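PDB 1JQG: carboxypeptidase A from Helicoverpa armigera, which probably removes residues from the C-terminal end of peptides as a zinc-dependent metallocarboxypeptidase of the M14 family, here with its activation peptide still attached. Local coordinates for residues 141-146 against 158-163; 312-317 against 350-355. All coordinates share one frame; numbering follows the deposited sequence.

Contact 1 of 2, residues 141-146 against 158-163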
ATOM      1  N   VAL A 141      14.200 -23.220   4.295  1.00 19.16           N
ATOM      2  CA  VAL A 141      13.730 -22.252   3.310  1.00 20.88           C
ATOM      3  C   VAL A 141      13.449 -20.855   3.834  1.00 18.06           C
ATOM      4  O   VAL A 141      13.567 -19.908   3.071  1.00 17.67           O
ATOM      5  CB  VAL A 141      12.484 -22.785   2.587  1.00 27.90           C
ATOM      6  CG1 VAL A 141      12.739 -24.098   1.843  1.00 26.45           C
ATOM      7  CG2 VAL A 141      11.347 -22.948   3.585  1.00 35.10           C
ATOM      8  N   VAL A 142      13.127 -20.727   5.118  1.00 19.12           N
ATOM      9  CA  VAL A 142      12.744 -19.470   5.726  1.00 19.07           C
ATOM     10  C   VAL A 142      13.893 -18.951   6.599  1.00 18.81           C
ATOM     11  O   VAL A 142      14.442 -19.661   7.441  1.00 23.93           O
ATOM     12  CB  VAL A 142      11.440 -19.572   6.561  1.00 20.34           C
ATOM     13  CG1 VAL A 142      11.166 -18.276   7.279  1.00 14.70           C
ATOM     14  CG2 VAL A 142      10.244 -19.899   5.681  1.00 21.52           C
ATOM     15  N   THR A 143      14.158 -17.686   6.559  1.00 14.61           N
ATOM     16  CA  THR A 143      15.154 -16.964   7.281  1.00 16.00           C
ATOM     17  C   THR A 143      14.570 -15.587   7.656  1.00 20.60           C
ATOM     18  O   THR A 143      14.237 -14.750   6.806  1.00 17.24           O
ATOM     19  CB  THR A 143      16.446 -16.717   6.464  1.00 16.98           C
ATOM     20  OG1 THR A 143      17.111 -17.925   6.130  1.00 25.94           O
ATOM     21  CG2 THR A 143      17.425 -15.872   7.248  1.00 16.66           C
ATOM     22  N   VAL A 144      14.306 -15.403   8.942  1.00 23.48           N
ATOM     23  CA  VAL A 144      13.755 -14.151   9.442  1.00 22.32           C
ATOM     24  C   VAL A 144      14.928 -13.208   9.703  1.00 25.49           C
ATOM     25  O   VAL A 144      15.980 -13.583  10.215  1.00 23.89           O
ATOM     26  CB  VAL A 144      12.886 -14.361  10.678  1.00 25.28           C
ATOM     27  CG1 VAL A 144      13.691 -14.852  11.878  1.00 26.38           C
ATOM     28  CG2 VAL A 144      12.087 -13.101  11.013  1.00 25.40           C
ATOM     29  N   VAL A 145      14.797 -11.964   9.221  1.00 25.78           N
ATOM     30  CA  VAL A 145      15.830 -10.953   9.445  1.00 25.43           C
ATOM     31  C   VAL A 145      15.227  -9.610   9.821  1.00 25.22           C
ATOM     32  O   VAL A 145      14.256  -9.174   9.236  1.00 27.58           O
ATOM     33  CB  VAL A 145      16.758 -10.884   8.237  1.00 30.96           C
ATOM     34  CG1 VAL A 145      16.031 -11.161   6.924  1.00 36.72           C
ATOM     35  CG2 VAL A 145      17.481  -9.546   8.071  1.00 17.56           C
ATOM     36  N   GLU A 146      15.779  -8.925  10.792  1.00 25.50           N
ATOM     37  CA  GLU A 146      15.483  -7.577  11.164  1.00 25.29           C
ATOM     38  C   GLU A 146      16.212  -6.571  10.283  1.00 26.73           C
ATOM     39  O   GLU A 146      17.422  -6.407  10.401  1.00 28.11           O
ATOM     40  CB  GLU A 146      15.940  -7.286  12.619  1.00 27.84           C
ATOM     41  CG  GLU A 146      15.501  -5.911  13.111  1.00 28.55           C
ATOM     42  CD  GLU A 146      15.984  -5.631  14.514  1.00 33.24           C
ATOM     43  OE1 GLU A 146      15.276  -6.009  15.468  1.00 25.34           O
ATOM     44  OE2 GLU A 146      17.062  -5.021  14.673  1.00 41.13           O
ATOM     45  N   TYR A 158      11.672  -8.942   8.176  1.00 23.88           N
ATOM     46  CA  TYR A 158      11.146  -9.378   6.899  1.00 19.33           C
ATOM     47  C   TYR A 158      11.644 -10.810   6.713  1.00 19.42           C
ATOM     48  O   TYR A 158      12.600 -11.235   7.368  1.00 17.79           O
ATOM     49  CB  TYR A 158      11.565  -8.456   5.741  1.00 20.84           C
ATOM     50  CG  TYR A 158      13.055  -8.380   5.477  1.00 26.86           C
ATOM     51  CD1 TYR A 158      13.673  -9.131   4.483  1.00 29.28           C
ATOM     52  CD2 TYR A 158      13.854  -7.560   6.255  1.00 26.05           C
ATOM     53  CE1 TYR A 158      15.038  -9.055   4.262  1.00 30.46           C
ATOM     54  CE2 TYR A 158      15.213  -7.467   6.040  1.00 29.38           C
ATOM     55  CZ  TYR A 158      15.809  -8.213   5.042  1.00 31.10           C
ATOM     56  OH  TYR A 158      17.167  -8.077   4.876  1.00 24.92           O
ATOM     57  N   LEU A 159      11.083 -11.495   5.713  1.00 18.11           N
ATOM     58  CA  LEU A 159      11.481 -12.856   5.422  1.00 17.37           C
ATOM     59  C   LEU A 159      12.356 -12.941   4.176  1.00 17.22           C
ATOM     60  O   LEU A 159      12.122 -12.293   3.181  1.00 18.67           O
ATOM     61  CB  LEU A 159      10.184 -13.685   5.328  1.00 16.24           C
ATOM     62  CG  LEU A 159       9.463 -14.044   6.615  1.00 22.08           C
ATOM     63  CD1 LEU A 159       8.396 -15.098   6.333  1.00 26.06           C
ATOM     64  CD2 LEU A 159      10.383 -14.576   7.702  1.00 25.37           C
ATOM     65  N   ARG A 160      13.231 -13.934   4.136  1.00 22.21           N
ATOM     66  CA  ARG A 160      14.003 -14.294   2.952  1.00 22.74           C
ATOM     67  C   ARG A 160      13.709 -15.753   2.637  1.00 24.61           C
ATOM     68  O   ARG A 160      14.228 -16.623   3.335  1.00 34.41           O
ATOM     69  CB  ARG A 160      15.494 -14.102   3.211  1.00 22.54           C
ATOM     70  CG  ARG A 160      15.943 -12.644   3.144  1.00 26.69           C
ATOM     71  CD  ARG A 160      17.467 -12.570   2.995  1.00 27.17           C
ATOM     72  NE  ARG A 160      18.154 -13.056   4.175  1.00 35.47           N
ATOM     73  CZ  ARG A 160      19.435 -13.232   4.340  1.00 30.35           C
ATOM     74  NH1 ARG A 160      20.273 -12.948   3.358  1.00 40.36           N
ATOM     75  NH2 ARG A 160      19.896 -13.713   5.491  1.00 35.79           N
ATOM     76  N   ILE A 161      12.795 -16.009   1.734  1.00 22.22           N
ATOM     77  CA  ILE A 161      12.393 -17.362   1.361  1.00 21.85           C
ATOM     78  C   ILE A 161      13.249 -17.875   0.193  1.00 24.31           C
ATOM     79  O   ILE A 161      13.360 -17.259  -0.871  1.00 23.55           O
ATOM     80  CB  ILE A 161      10.891 -17.393   0.985  1.00 20.50           C
ATOM     81  CG1 ILE A 161      10.065 -16.790   2.122  1.00 14.54           C
ATOM     82  CG2 ILE A 161      10.518 -18.818   0.609  1.00 17.66           C
ATOM     83  CD1 ILE A 161       8.593 -16.565   1.990  1.00 15.87           C
ATOM     84  N   SER A 162      13.925 -18.984   0.410  1.00 22.95           N
ATOM     85  CA  SER A 162      14.823 -19.588  -0.556  1.00 23.78           C
ATOM     86  C   SER A 162      15.198 -21.029  -0.224  1.00 20.84           C
ATOM     87  O   SER A 162      15.585 -21.415   0.884  1.00 24.80           O
ATOM     88  CB  SER A 162      16.103 -18.744  -0.692  1.00 22.56           C
ATOM     89  OG  SER A 162      17.016 -19.407  -1.573  1.00 17.64           O
ATOM     90  N   THR A 163      15.296 -21.862  -1.222  1.00 23.51           N
ATOM     91  CA  THR A 163      15.719 -23.254  -1.093  1.00 26.12           C
ATOM     92  C   THR A 163      17.242 -23.348  -1.195  1.00 27.87           C
ATOM     93  O   THR A 163      17.918 -24.319  -0.818  1.00 33.65           O
ATOM     94  CB  THR A 163      15.125 -24.172  -2.182  1.00 21.15           C
ATOM     95  OG1 THR A 163      15.538 -23.599  -3.425  1.00 22.35           O
ATOM     96  CG2 THR A 163      13.618 -24.281  -2.147  1.00 14.80           C
TER
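Val145 and Tyr158 pair through two backbone hydrogen bonds, from Tyr158 N to Val145 O (2.8 Å) and from Val145 N to Tyr158 O (3.0 Å). Arg160 N gives a further bond to Thr143 O, while the return bond from Thr143 N to Arg160 O is weak. Beyond it Ser162 N closes on Val141 O at 2.8 Å, so the ladder continues past the last strand residue, Ile161.

On the face of Val145 and Tyr158, the tyrosine ring turns toward Val145 on the adjacent strand because CG stands over the backbone, flanked by N and the carbonyl carbon (chi1 63°). Val145 CG1 lies over one ring face, a CH-pi contact with 3.7 Å from CG1 to the ring centroid, and CG2 reaches the phenol end, 3.5 Å from Tyr158 OH. The Tyr158 side chain also packs on Ile214 and Leu216 of strand 212-216. An alanine in place of Tyr158 would probably leave both Val145 methyls without their aromatic partner and open a gap beside Ile214 and Leu216. Along the same face Thr143 CG2 comes within 3.7 Å of Arg160 NH2, approaching the guanidinium obliquely.

The other face is aliphatic: Leu159 CD2 touches both Val142 CG1 (3.8 Å) and Val144 CB (3.9 Å). Strands 142-149 and 155-161 form an antiparallel beta hairpin, the first of them outermost in the mixed sheet within this chain. Helices 124-137 and 187-200 pack on the Leu159 face, and strand 212-216 bonds to the far edge of strand 155-161.

Contact 2 of 2, residues 312-317 against 350-355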
ATOM      1  N   ILE A 312      -2.866  -1.476 -11.309  1.00 20.74           N
ATOM      2  CA  ILE A 312      -1.436  -1.772 -11.258  1.00 19.47           C
ATOM      3  C   ILE A 312      -0.688  -0.670 -11.985  1.00 15.26           C
ATOM      4  O   ILE A 312      -0.972  -0.556 -13.173  1.00 17.66           O
ATOM      5  CB  ILE A 312      -1.160  -3.130 -11.944  1.00 25.37           C
ATOM      6  CG1 ILE A 312      -1.830  -4.279 -11.162  1.00 23.19           C
ATOM      7  CG2 ILE A 312       0.288  -3.519 -12.126  1.00 22.14           C
ATOM      8  CD1 ILE A 312      -1.909  -5.564 -11.936  1.00 19.18           C
ATOM      9  N   LEU A 313       0.079   0.159 -11.253  1.00 20.92           N
ATOM     10  CA  LEU A 313       0.751   1.318 -11.867  1.00 25.86           C
ATOM     11  C   LEU A 313       2.271   1.121 -11.907  1.00 26.11           C
ATOM     12  O   LEU A 313       2.834   0.281 -11.193  1.00 20.41           O
ATOM     13  CB  LEU A 313       0.506   2.613 -11.067  1.00 25.84           C
ATOM     14  CG  LEU A 313      -0.967   2.975 -10.831  1.00 30.20           C
ATOM     15  CD1 LEU A 313      -1.849   2.811 -12.071  1.00 24.72           C
ATOM     16  CD2 LEU A 313      -1.623   2.127  -9.744  1.00 36.95           C
ATOM     17  N   TYR A 314       2.881   1.918 -12.740  1.00 24.54           N
ATOM     18  CA  TYR A 314       4.330   1.923 -12.949  1.00 26.67           C
ATOM     19  C   TYR A 314       4.722   3.235 -13.585  1.00 32.02           C
ATOM     20  O   TYR A 314       3.908   4.153 -13.720  1.00 31.58           O
ATOM     21  CB  TYR A 314       4.722   0.781 -13.919  1.00 22.73           C
ATOM     22  CG  TYR A 314       4.069   0.939 -15.318  1.00 22.47           C
ATOM     23  CD1 TYR A 314       4.632   1.803 -16.270  1.00 16.99           C
ATOM     24  CD2 TYR A 314       2.905   0.221 -15.651  1.00 27.43           C
ATOM     25  CE1 TYR A 314       4.033   1.958 -17.532  1.00 18.10           C
ATOM     26  CE2 TYR A 314       2.307   0.380 -16.912  1.00 23.63           C
ATOM     27  CZ  TYR A 314       2.869   1.251 -17.850  1.00 22.57           C
ATOM     28  OH  TYR A 314       2.285   1.422 -19.068  1.00 21.73           O
ATOM     29  N   GLY A 315       5.960   3.307 -13.964  1.00 36.53           N
ATOM     30  CA  GLY A 315       6.469   4.469 -14.686  1.00 33.35           C
ATOM     31  C   GLY A 315       7.545   5.126 -13.949  1.00 31.66           C
ATOM     32  O   GLY A 315       8.632   4.570 -13.863  1.00 38.75           O
ATOM     33  N   TYR A 316       7.104   6.229 -13.525  1.00 32.82           N
ATOM     34  CA  TYR A 316       7.780   7.195 -12.714  1.00 29.65           C
ATOM     35  C   TYR A 316       6.666   8.245 -12.482  1.00 27.10           C
ATOM     36  O   TYR A 316       6.071   8.779 -13.393  1.00 25.32           O
ATOM     37  CB  TYR A 316       9.037   7.722 -13.433  1.00 24.18           C
ATOM     38  CG  TYR A 316      10.252   6.750 -13.357  1.00 25.32           C
ATOM     39  CD1 TYR A 316      10.557   6.033 -12.165  1.00 24.62           C
ATOM     40  CD2 TYR A 316      11.064   6.577 -14.479  1.00 27.12           C
ATOM     41  CE1 TYR A 316      11.670   5.158 -12.129  1.00 22.27           C
ATOM     42  CE2 TYR A 316      12.167   5.709 -14.437  1.00 28.15           C
ATOM     43  CZ  TYR A 316      12.470   5.003 -13.271  1.00 29.12           C
ATOM     44  OH  TYR A 316      13.548   4.166 -13.256  1.00 27.48           O
ATOM     45  N   GLY A 317       6.354   8.536 -11.253  1.00 22.22           N
ATOM     46  CA  GLY A 317       5.239   9.494 -10.901  1.00 24.34           C
ATOM     47  C   GLY A 317       5.239  10.786 -11.760  1.00 26.62           C
ATOM     48  O   GLY A 317       4.258  11.582 -11.727  1.00 26.75           O
ATOM     49  N   TYR A 350      -9.279  -4.757 -13.184  1.00 28.05           N
ATOM     50  CA  TYR A 350      -8.051  -4.010 -12.906  1.00 26.19           C
ATOM     51  C   TYR A 350      -7.655  -3.064 -14.023  1.00 24.73           C
ATOM     52  O   TYR A 350      -7.701  -3.433 -15.184  1.00 26.50           O
ATOM     53  CB  TYR A 350      -6.897  -4.975 -12.586  1.00 22.41           C
ATOM     54  CG  TYR A 350      -6.601  -5.100 -11.112  1.00 16.77           C
ATOM     55  CD1 TYR A 350      -7.432  -5.786 -10.246  1.00 15.35           C
ATOM     56  CD2 TYR A 350      -5.454  -4.503 -10.607  1.00 16.32           C
ATOM     57  CE1 TYR A 350      -7.133  -5.897  -8.884  1.00 19.01           C
ATOM     58  CE2 TYR A 350      -5.149  -4.601  -9.247  1.00 20.48           C
ATOM     59  CZ  TYR A 350      -5.983  -5.300  -8.406  1.00 21.36           C
ATOM     60  OH  TYR A 350      -5.671  -5.385  -7.085  1.00 28.38           O
ATOM     61  N   ILE A 351      -7.225  -1.872 -13.673  1.00 26.83           N
ATOM     62  CA  ILE A 351      -6.649  -0.893 -14.585  1.00 24.91           C
ATOM     63  C   ILE A 351      -5.116  -1.007 -14.595  1.00 24.24           C
ATOM     64  O   ILE A 351      -4.487  -1.206 -13.544  1.00 22.69           O
ATOM     65  CB  ILE A 351      -7.044   0.518 -14.085  1.00 32.54           C
ATOM     66  CG1 ILE A 351      -8.562   0.671 -14.118  1.00 35.63           C
ATOM     67  CG2 ILE A 351      -6.301   1.628 -14.819  1.00 34.79           C
ATOM     68  CD1 ILE A 351      -9.080   1.988 -13.558  1.00 34.13           C
ATOM     69  N   VAL A 352      -4.509  -0.813 -15.759  1.00 17.84           N
ATOM     70  CA  VAL A 352      -3.084  -0.836 -15.921  1.00 18.51           C
ATOM     71  C   VAL A 352      -2.596   0.477 -16.537  1.00 18.40           C
ATOM     72  O   VAL A 352      -3.157   0.983 -17.489  1.00 21.53           O
ATOM     73  CB  VAL A 352      -2.613  -2.040 -16.783  1.00 17.98           C
ATOM     74  CG1 VAL A 352      -1.074  -2.100 -16.727  1.00 15.17           C
ATOM     75  CG2 VAL A 352      -3.134  -3.373 -16.245  1.00 20.06           C
ATOM     76  N   GLY A 353      -1.500   1.025 -16.071  1.00 16.45           N
ATOM     77  CA  GLY A 353      -0.929   2.196 -16.655  1.00 19.87           C
ATOM     78  C   GLY A 353       0.120   2.938 -15.830  1.00 22.97           C
ATOM     79  O   GLY A 353       0.475   2.548 -14.729  1.00 19.95           O
ATOM     80  N   ASN A 354       0.615   4.036 -16.397  1.00 25.50           N
ATOM     81  CA  ASN A 354       1.538   4.946 -15.749  1.00 23.68           C
ATOM     82  C   ASN A 354       0.862   5.678 -14.575  1.00 25.27           C
ATOM     83  O   ASN A 354      -0.300   6.045 -14.711  1.00 27.19           O
ATOM     84  CB  ASN A 354       2.089   5.903 -16.829  1.00 18.11           C
ATOM     85  CG  ASN A 354       3.038   6.934 -16.264  1.00 19.32           C
ATOM     86  OD1 ASN A 354       4.173   6.584 -16.028  1.00 18.30           O
ATOM     87  ND2 ASN A 354       2.588   8.152 -16.030  1.00 25.78           N
ATOM     88  N   ILE A 355       1.610   5.948 -13.522  1.00 25.58           N
ATOM     89  CA  ILE A 355       1.202   6.586 -12.311  1.00 26.46           C
ATOM     90  C   ILE A 355       0.659   7.987 -12.547  1.00 28.91           C
ATOM     91  O   ILE A 355      -0.453   8.258 -12.115  1.00 29.24           O
ATOM     92  CB  ILE A 355       2.348   6.690 -11.266  1.00 29.87           C
ATOM     93  CG1 ILE A 355       2.793   5.285 -10.842  1.00 25.03           C
ATOM     94  CG2 ILE A 355       1.878   7.455 -10.026  1.00 24.59           C
ATOM     95  CD1 ILE A 355       4.038   5.260  -9.956  1.00 31.08           C
TER
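Ile312 N donates to Ile351 O at 2.8 Å within a parallel ladder between the two strands. Ile312 O then receives a weak bond from Gly353 N, after which Tyr314 N reaches Gly353 O (3.2 Å). The last rung runs from Ile355 N to Tyr314 O at 2.9 Å and ties the first residue of helix 355-358 to the end of strand 311-314.

With chi1 at 61° the Tyr314 ring swings over the Gly353–Asn354 peptide of the partner strand. Gly353 O, the same atom that accepts from Tyr314 N, lies 3.4 Å above the plane of the Tyr314 ring and offset toward its rim. Val352 CG1 stands at the ring edge. With helix 325-340 the two strands make a beta-alpha-beta unit, and strand 351-354 is the outermost strand at this end of the mixed sheet. Tyr314 and Val352 meet that helix at Leu328 and Ala336, respectively.

Near the other end of the pairing Ile312 CG1 packs 3.7 Å from Tyr350 CD2, the two side chains crossing at about a right angle. Leu313 points to the other side of the sheet, where its CB touches Ile355 CG1 at 3.5 Å. There the leucine also contacts Glu382, the predicted proton donor/acceptor, and the side chain of Leu313 lies about 10 Å from the bound zinc ion.

From the N terminus, the chain first completes the four-stranded sheet formed by strands 25-30, 50-53, 61-65 and 83-88, and after helix 124-137 runs into strand 142-149. Contact 1 soon closes a hairpin, with 11 residues between its segments that include the turn and the adjoining ends of both strands. Contact 2 opens only after strands 173-178, 212-216 and 299-307 have been laid down, and spans 32 residues that include helix 325-340. The two follow in series, neither nesting nor crossing. Both belong to the same eight-stranded mixed sheet and join its outermost strands, 142-149 and 351-354, to their inner neighbours. Their centres are 29 Å apart, with the central strands between them.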